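Local coordinates for protein ORF59 (Human herpesvirus 8, PDB 3HSL) that acts as the processivity subunit of the viral DNA polymerase in lytic replication, probably as a sliding clamp that keeps the polymerase on its template, at residues 164-176 with 268-280. Numbering follows the deposited sequence.
Sequences AGGRTTRLLLCGK and GWFTPGLIWHSNE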
ATOM      1  N   ALA A 164     -30.326  -9.836  24.727  1.00 57.15           N
ATOM      2  CA  ALA A 164     -31.412 -10.674  25.282  1.00 55.85           C
ATOM      3  C   ALA A 164     -31.758 -11.880  24.389  1.00 54.70           C
ATOM      4  O   ALA A 164     -31.080 -12.124  23.381  1.00 54.65           O
ATOM      5  CB  ALA A 164     -32.659  -9.827  25.574  1.00 55.83           C
ATOM      6  N   GLY A 165     -32.806 -12.626  24.759  1.00 53.21           N
ATOM      7  CA  GLY A 165     -33.226 -13.815  23.999  1.00 51.45           C
ATOM      8  C   GLY A 165     -32.587 -15.058  24.597  1.00 49.90           C
ATOM      9  O   GLY A 165     -33.285 -15.919  25.147  1.00 49.71           O
ATOM     10  N   GLY A 166     -31.257 -15.147  24.483  1.00 48.32           N
ATOM     11  CA  GLY A 166     -30.476 -16.256  25.056  1.00 46.30           C
ATOM     12  C   GLY A 166     -30.410 -17.628  24.403  1.00 44.41           C
ATOM     13  O   GLY A 166     -29.521 -17.870  23.595  1.00 44.35           O
ATOM     14  N   ARG A 167     -31.353 -18.508  24.764  1.00 42.43           N
ATOM     15  CA  ARG A 167     -31.476 -19.922  24.282  1.00 40.45           C
ATOM     16  C   ARG A 167     -30.943 -20.348  22.888  1.00 38.75           C
ATOM     17  O   ARG A 167     -30.988 -21.538  22.549  1.00 38.73           O
ATOM     18  CB  ARG A 167     -32.925 -20.429  24.449  1.00 40.53           C
ATOM     19  CG  ARG A 167     -33.427 -20.454  25.897  1.00 40.77           C
ATOM     20  CD  ARG A 167     -34.843 -21.014  26.017  1.00 40.75           C
ATOM     21  NE  ARG A 167     -34.928 -22.415  25.609  1.00 40.67           N
ATOM     22  CZ  ARG A 167     -36.046 -23.138  25.607  1.00 40.52           C
ATOM     23  NH1 ARG A 167     -37.199 -22.600  25.995  1.00 40.62           N
ATOM     24  NH2 ARG A 167     -36.009 -24.405  25.216  1.00 40.25           N
ATOM     25  N   THR A 168     -30.448 -19.391  22.101  1.00 36.54           N
ATOM     26  CA  THR A 168     -29.890 -19.620  20.754  1.00 34.32           C
ATOM     27  C   THR A 168     -29.063 -20.904  20.586  1.00 31.97           C
ATOM     28  O   THR A 168     -28.482 -21.423  21.537  1.00 31.61           O
ATOM     29  CB  THR A 168     -28.990 -18.409  20.324  1.00 34.47           C
ATOM     30  OG1 THR A 168     -29.758 -17.198  20.350  1.00 35.72           O
ATOM     31  CG2 THR A 168     -28.435 -18.593  18.940  1.00 33.78           C
ATOM     32  N   THR A 169     -29.034 -21.396  19.350  1.00 29.55           N
ATOM     33  CA  THR A 169     -28.276 -22.574  18.970  1.00 27.00           C
ATOM     34  C   THR A 169     -26.868 -22.092  18.666  1.00 25.29           C
ATOM     35  O   THR A 169     -26.660 -21.333  17.726  1.00 24.66           O
ATOM     36  CB  THR A 169     -28.883 -23.226  17.718  1.00 26.67           C
ATOM     37  OG1 THR A 169     -30.207 -23.681  18.019  1.00 27.47           O
ATOM     38  CG2 THR A 169     -28.063 -24.402  17.262  1.00 25.73           C
ATOM     39  N   ARG A 170     -25.897 -22.528  19.461  1.00 23.98           N
ATOM     40  CA  ARG A 170     -24.525 -22.107  19.231  1.00 23.07           C
ATOM     41  C   ARG A 170     -23.564 -23.270  19.420  1.00 21.91           C
ATOM     42  O   ARG A 170     -23.853 -24.211  20.158  1.00 20.98           O
ATOM     43  CB  ARG A 170     -24.153 -20.881  20.095  1.00 23.57           C
ATOM     44  CG  ARG A 170     -23.962 -21.129  21.577  1.00 25.45           C
ATOM     45  CD  ARG A 170     -23.808 -19.846  22.377  1.00 28.32           C
ATOM     46  NE  ARG A 170     -25.083 -19.142  22.547  1.00 32.16           N
ATOM     47  CZ  ARG A 170     -25.944 -19.367  23.554  1.00 33.56           C
ATOM     48  NH1 ARG A 170     -25.685 -20.273  24.493  1.00 33.46           N
ATOM     49  NH2 ARG A 170     -27.078 -18.683  23.631  1.00 34.14           N
ATOM     50  N   LEU A 171     -22.424 -23.179  18.736  1.00 21.81           N
ATOM     51  CA  LEU A 171     -21.376 -24.196  18.748  1.00 22.07           C
ATOM     52  C   LEU A 171     -19.963 -23.626  18.907  1.00 21.82           C
ATOM     53  O   LEU A 171     -19.626 -22.619  18.277  1.00 21.56           O
ATOM     54  CB  LEU A 171     -21.426 -24.965  17.429  1.00 22.65           C
ATOM     55  CG  LEU A 171     -20.369 -26.040  17.162  1.00 24.57           C
ATOM     56  CD1 LEU A 171     -20.521 -27.233  18.112  1.00 25.13           C
ATOM     57  CD2 LEU A 171     -20.440 -26.506  15.726  1.00 25.09           C
ATOM     58  N   LEU A 172     -19.150 -24.276  19.747  1.00 21.72           N
ATOM     59  CA  LEU A 172     -17.755 -23.870  19.976  1.00 21.50           C
ATOM     60  C   LEU A 172     -16.840 -25.077  19.818  1.00 22.45           C
ATOM     61  O   LEU A 172     -16.848 -25.992  20.645  1.00 22.18           O
ATOM     62  CB  LEU A 172     -17.561 -23.228  21.344  1.00 20.43           C
ATOM     63  CG  LEU A 172     -16.133 -22.726  21.590  1.00 19.08           C
ATOM     64  CD1 LEU A 172     -15.679 -21.730  20.539  1.00 17.84           C
ATOM     65  CD2 LEU A 172     -16.012 -22.124  22.966  1.00 18.58           C
ATOM     66  N   LEU A 173     -16.046 -25.071  18.746  1.00 23.71           N
ATOM     67  CA  LEU A 173     -15.161 -26.199  18.465  1.00 24.39           C
ATOM     68  C   LEU A 173     -13.775 -25.888  18.951  1.00 24.21           C
ATOM     69  O   LEU A 173     -13.364 -24.728  18.926  1.00 24.66           O
ATOM     70  CB  LEU A 173     -15.057 -26.451  16.958  1.00 24.93           C
ATOM     71  CG  LEU A 173     -16.275 -26.207  16.074  1.00 27.70           C
ATOM     72  CD1 LEU A 173     -16.336 -24.652  15.763  1.00 28.17           C
ATOM     73  CD2 LEU A 173     -16.176 -26.997  14.765  1.00 27.81           C
ATOM     74  N   CYS A 174     -13.054 -26.917  19.388  1.00 23.82           N
ATOM     75  CA  CYS A 174     -11.685 -26.741  19.843  1.00 23.56           C
ATOM     76  C   CYS A 174     -10.743 -26.510  18.654  1.00 23.49           C
ATOM     77  O   CYS A 174     -11.150 -26.601  17.497  1.00 23.17           O
ATOM     78  CB  CYS A 174     -11.232 -27.939  20.686  1.00 23.89           C
ATOM     79  SG  CYS A 174     -11.314 -29.583  19.898  1.00 23.70           S
ATOM     80  N   GLY A 175      -9.481 -26.209  18.952  1.00 23.78           N
ATOM     81  CA  GLY A 175      -8.464 -25.972  17.933  1.00 23.50           C
ATOM     82  C   GLY A 175      -8.350 -27.122  16.955  1.00 23.51           C
ATOM     83  O   GLY A 175      -8.491 -26.920  15.751  1.00 23.72           O
ATOM     84  N   LYS A 176      -8.101 -28.325  17.473  1.00 23.63           N
ATOM     85  CA  LYS A 176      -7.960 -29.540  16.649  1.00 23.68           C
ATOM     86  C   LYS A 176      -9.141 -29.724  15.685  1.00 23.73           C
ATOM     87  O   LYS A 176      -8.940 -29.820  14.474  1.00 24.37           O
ATOM     88  CB  LYS A 176      -7.733 -30.792  17.511  1.00 23.32           C
ATOM     89  N   GLY A 268      -3.852 -15.646  19.941  1.00 26.09           N
ATOM     90  CA  GLY A 268      -3.653 -14.942  21.200  1.00 25.37           C
ATOM     91  C   GLY A 268      -4.816 -14.015  21.490  1.00 24.93           C
ATOM     92  O   GLY A 268      -4.751 -13.212  22.424  1.00 25.24           O
ATOM     93  N   TRP A 269      -5.881 -14.126  20.690  1.00 24.02           N
ATOM     94  CA  TRP A 269      -7.056 -13.269  20.834  1.00 23.34           C
ATOM     95  C   TRP A 269      -8.430 -13.914  20.664  1.00 22.62           C
ATOM     96  O   TRP A 269      -9.186 -14.029  21.626  1.00 22.85           O
ATOM     97  CB  TRP A 269      -6.942 -12.085  19.869  1.00 23.69           C
ATOM     98  CG  TRP A 269      -5.896 -11.117  20.268  1.00 24.09           C
ATOM     99  CD1 TRP A 269      -4.551 -11.239  20.088  1.00 24.89           C
ATOM    100  CD2 TRP A 269      -6.103  -9.864  20.921  1.00 23.54           C
ATOM    101  NE1 TRP A 269      -3.906 -10.141  20.589  1.00 25.66           N
ATOM    102  CE2 TRP A 269      -4.837  -9.279  21.106  1.00 24.86           C
ATOM    103  CE3 TRP A 269      -7.237  -9.182  21.366  1.00 22.77           C
ATOM    104  CZ2 TRP A 269      -4.670  -8.042  21.720  1.00 24.77           C
ATOM    105  CZ3 TRP A 269      -7.083  -7.968  21.968  1.00 23.45           C
ATOM    106  CH2 TRP A 269      -5.806  -7.400  22.143  1.00 25.25           C
ATOM    107  N   PHE A 270      -8.749 -14.329  19.443  1.00 21.36           N
ATOM    108  CA  PHE A 270     -10.045 -14.929  19.161  1.00 20.01           C
ATOM    109  C   PHE A 270      -9.941 -16.289  18.523  1.00 19.50           C
ATOM    110  O   PHE A 270      -8.932 -16.614  17.904  1.00 18.88           O
ATOM    111  CB  PHE A 270     -10.883 -14.032  18.226  1.00 19.21           C
ATOM    112  CG  PHE A 270     -11.176 -12.678  18.784  1.00 17.66           C
ATOM    113  CD1 PHE A 270     -12.136 -12.512  19.769  1.00 16.17           C
ATOM    114  CD2 PHE A 270     -10.492 -11.559  18.319  1.00 18.01           C
ATOM    115  CE1 PHE A 270     -12.410 -11.257  20.287  1.00 15.90           C
ATOM    116  CE2 PHE A 270     -10.759 -10.289  18.831  1.00 16.53           C
ATOM    117  CZ  PHE A 270     -11.721 -10.142  19.818  1.00 16.10           C
ATOM    118  N   THR A 271     -11.013 -17.057  18.695  1.00 19.54           N
ATOM    119  CA  THR A 271     -11.178 -18.394  18.140  1.00 19.77           C
ATOM    120  C   THR A 271     -12.649 -18.449  17.679  1.00 19.89           C
ATOM    121  O   THR A 271     -13.533 -17.968  18.391  1.00 19.81           O
ATOM    122  CB  THR A 271     -10.834 -19.500  19.164  1.00 19.88           C
ATOM    123  OG1 THR A 271     -10.817 -20.772  18.514  1.00 20.33           O
ATOM    124  CG2 THR A 271     -11.819 -19.531  20.340  1.00 20.41           C
ATOM    125  N   PRO A 272     -12.912 -19.031  16.493  1.00 20.01           N
ATOM    126  CA  PRO A 272     -14.248 -19.096  15.907  1.00 20.21           C
ATOM    127  C   PRO A 272     -15.322 -19.829  16.684  1.00 20.78           C
ATOM    128  O   PRO A 272     -15.073 -20.876  17.275  1.00 21.23           O
ATOM    129  CB  PRO A 272     -14.015 -19.835  14.577  1.00 19.82           C
ATOM    130  CG  PRO A 272     -12.601 -19.663  14.276  1.00 19.54           C
ATOM    131  CD  PRO A 272     -11.924 -19.677  15.614  1.00 20.26           C
ATOM    132  N   GLY A 273     -16.514 -19.250  16.664  1.00 21.16           N
ATOM    133  CA  GLY A 273     -17.683 -19.815  17.297  1.00 21.86           C
ATOM    134  C   GLY A 273     -18.813 -19.597  16.308  1.00 22.47           C
ATOM    135  O   GLY A 273     -18.885 -18.533  15.678  1.00 22.77           O
ATOM    136  N   LEU A 274     -19.691 -20.587  16.162  1.00 22.43           N
ATOM    137  CA  LEU A 274     -20.821 -20.470  15.249  1.00 22.38           C
ATOM    138  C   LEU A 274     -22.099 -20.264  16.031  1.00 22.27           C
ATOM    139  O   LEU A 274     -22.317 -20.936  17.031  1.00 22.35           O
ATOM    140  CB  LEU A 274     -20.980 -21.724  14.401  1.00 22.62           C
ATOM    141  CG  LEU A 274     -19.779 -22.248  13.619  1.00 24.35           C
ATOM    142  CD1 LEU A 274     -20.237 -23.406  12.728  1.00 24.07           C
ATOM    143  CD2 LEU A 274     -19.162 -21.158  12.773  1.00 25.68           C
ATOM    144  N   ILE A 275     -22.944 -19.336  15.578  1.00 22.05           N
ATOM    145  CA  ILE A 275     -24.208 -19.061  16.250  1.00 21.66           C
ATOM    146  C   ILE A 275     -25.300 -19.010  15.181  1.00 22.35           C
ATOM    147  O   ILE A 275     -25.128 -18.362  14.149  1.00 22.15           O
ATOM    148  CB  ILE A 275     -24.194 -17.689  16.960  1.00 21.24           C
ATOM    149  CG1 ILE A 275     -22.814 -17.372  17.561  1.00 21.71           C
ATOM    150  CG2 ILE A 275     -25.326 -17.592  17.958  1.00 19.22           C
ATOM    151  CD1 ILE A 275     -22.672 -15.971  18.135  1.00 20.83           C
ATOM    152  N   TRP A 276     -26.413 -19.695  15.434  1.00 22.97           N
ATOM    153  CA  TRP A 276     -27.551 -19.721  14.526  1.00 23.58           C
ATOM    154  C   TRP A 276     -28.630 -18.815  15.052  1.00 25.11           C
ATOM    155  O   TRP A 276     -29.346 -19.161  15.996  1.00 25.37           O
ATOM    156  CB  TRP A 276     -28.130 -21.134  14.352  1.00 22.85           C
ATOM    157  CG  TRP A 276     -27.389 -22.012  13.418  1.00 20.91           C
ATOM    158  CD1 TRP A 276     -27.704 -22.260  12.111  1.00 20.91           C
ATOM    159  CD2 TRP A 276     -26.206 -22.767  13.698  1.00 19.84           C
ATOM    160  NE1 TRP A 276     -26.788 -23.126  11.558  1.00 20.29           N
ATOM    161  CE2 TRP A 276     -25.859 -23.451  12.512  1.00 19.42           C
ATOM    162  CE3 TRP A 276     -25.403 -22.935  14.840  1.00 19.15           C
ATOM    163  CZ2 TRP A 276     -24.751 -24.285  12.434  1.00 19.02           C
ATOM    164  CZ3 TRP A 276     -24.301 -23.761  14.764  1.00 18.19           C
ATOM    165  CH2 TRP A 276     -23.983 -24.429  13.568  1.00 19.47           C
ATOM    166  N   HIS A 277     -28.751 -17.649  14.437  1.00 26.65           N
ATOM    167  CA  HIS A 277     -29.759 -16.700  14.859  1.00 28.10           C
ATOM    168  C   HIS A 277     -31.142 -17.035  14.336  1.00 29.55           C
ATOM    169  O   HIS A 277     -31.310 -17.574  13.235  1.00 29.83           O
ATOM    170  CB  HIS A 277     -29.360 -15.280  14.481  1.00 27.83           C
ATOM    171  CG  HIS A 277     -28.123 -14.823  15.166  1.00 27.69           C
ATOM    172  ND1 HIS A 277     -28.135 -14.290  16.436  1.00 27.99           N
ATOM    173  CD2 HIS A 277     -26.830 -14.819  14.766  1.00 27.78           C
ATOM    174  CE1 HIS A 277     -26.903 -13.976  16.792  1.00 28.13           C
ATOM    175  NE2 HIS A 277     -26.092 -14.288  15.795  1.00 28.48           N
ATOM    176  N   SER A 278     -32.130 -16.702  15.156  1.00 31.00           N
ATOM    177  CA  SER A 278     -33.528 -16.920  14.833  1.00 32.68           C
ATOM    178  C   SER A 278     -33.863 -16.323  13.456  1.00 33.46           C
ATOM    179  O   SER A 278     -34.716 -16.853  12.728  1.00 33.71           O
ATOM    180  CB  SER A 278     -34.398 -16.269  15.918  1.00 32.88           C
ATOM    181  OG  SER A 278     -35.776 -16.359  15.610  1.00 33.69           O
ATOM    182  N   ASN A 279     -33.182 -15.226  13.113  1.00 33.59           N
ATOM    183  CA  ASN A 279     -33.403 -14.534  11.846  1.00 33.47           C
ATOM    184  C   ASN A 279     -32.579 -15.008  10.628  1.00 33.13           C
ATOM    185  O   ASN A 279     -31.875 -14.207  10.016  1.00 33.48           O
ATOM    186  CB  ASN A 279     -33.322 -13.002  12.048  1.00 33.55           C
ATOM    187  CG  ASN A 279     -31.963 -12.521  12.601  1.00 34.51           C
ATOM    188  OD1 ASN A 279     -31.834 -11.362  12.995  1.00 35.27           O
ATOM    189  ND2 ASN A 279     -30.961 -13.399  12.630  1.00 34.58           N
ATOM    190  N   GLU A 280     -32.669 -16.298  10.281  1.00 32.62           N
ATOM    191  CA  GLU A 280     -31.960 -16.870   9.104  1.00 32.12           C
ATOM    192  C   GLU A 280     -30.429 -16.635   9.040  1.00 31.18           C
ATOM    193  O   GLU A 280     -29.784 -17.034   8.066  1.00 31.55           O
ATOM    194  CB  GLU A 280     -32.588 -16.302   7.802  1.00 32.44           C
ATOM    195  CG  GLU A 280     -34.084 -16.590   7.572  1.00 33.90           C
ATOM    196  CD  GLU A 280     -34.388 -18.023   7.103  1.00 34.37           C
ATOM    197  OE1 GLU A 280     -33.744 -18.498   6.137  1.00 34.89           O
ATOM    198  OE2 GLU A 280     -35.275 -18.667   7.698  1.00 33.77           O
TER
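Leu171 and Leu274 form the hydrogen-bonded pair at the centre of an antiparallel strand pairing, 169-172 against 270-276, in the DNA-clamp fold of this processivity factor. Their backbones bond both ways. Leu171 N donates to Leu274 O at 2.8 Å, and Leu274 N donates to Leu171 O at 2.9 Å. A third bond runs from Trp276 N to Thr169 O, 2.8 Å long and almost straight, with 173° at the hydrogen. Arg170 and Ile275 form the non-hydrogen-bonded pair next to Leu171 and Leu274. On their outer edges, Arg170 and Leu172 bond through their backbones to Val243 and Val241 of strand 241-243, while Thr271 and Gly273 bond to Val287 and Glu285 of strand 282-288. Each strand is therefore paired on both edges.

Leu274 O also receives a CA-H...O contact from Arg170 CA, at 3.3 Å. Thr169 O lies in the plane of the Trp276 indole, at the edge of the ring near CE3. The CG2 methyl of Thr169 approaches the same CE3. Further along the ring, CZ3 meets Leu171 CB at 4.1 Å. With CG anti to the carbonyl carbon (chi1 -80°), the Trp276 ring turns its CE3–CZ3 edge to Thr169 and Leu171. Val198 and Val200 of strand 195-201 also pack on Trp276. The methyls Leu171 CD2 and Leu274 CD1 continue this apolar face.

The side chains of Arg170 and Ile275 leave the backbone on the other face; the end of Arg170 then leads away from strand 270-276. There Ile275 CG2 meets the CG2 methyl of Thr168. Cys174, at the N-cap of helix 175-186, donates its backbone N to Asp240 OD2. At the far end of the pairing, His277 NE2 is hydrogen-bonded to Glu283 OE1, and Ile275 CG2 lies 3.9 Å above one face of the His277 ring, offset toward its rim.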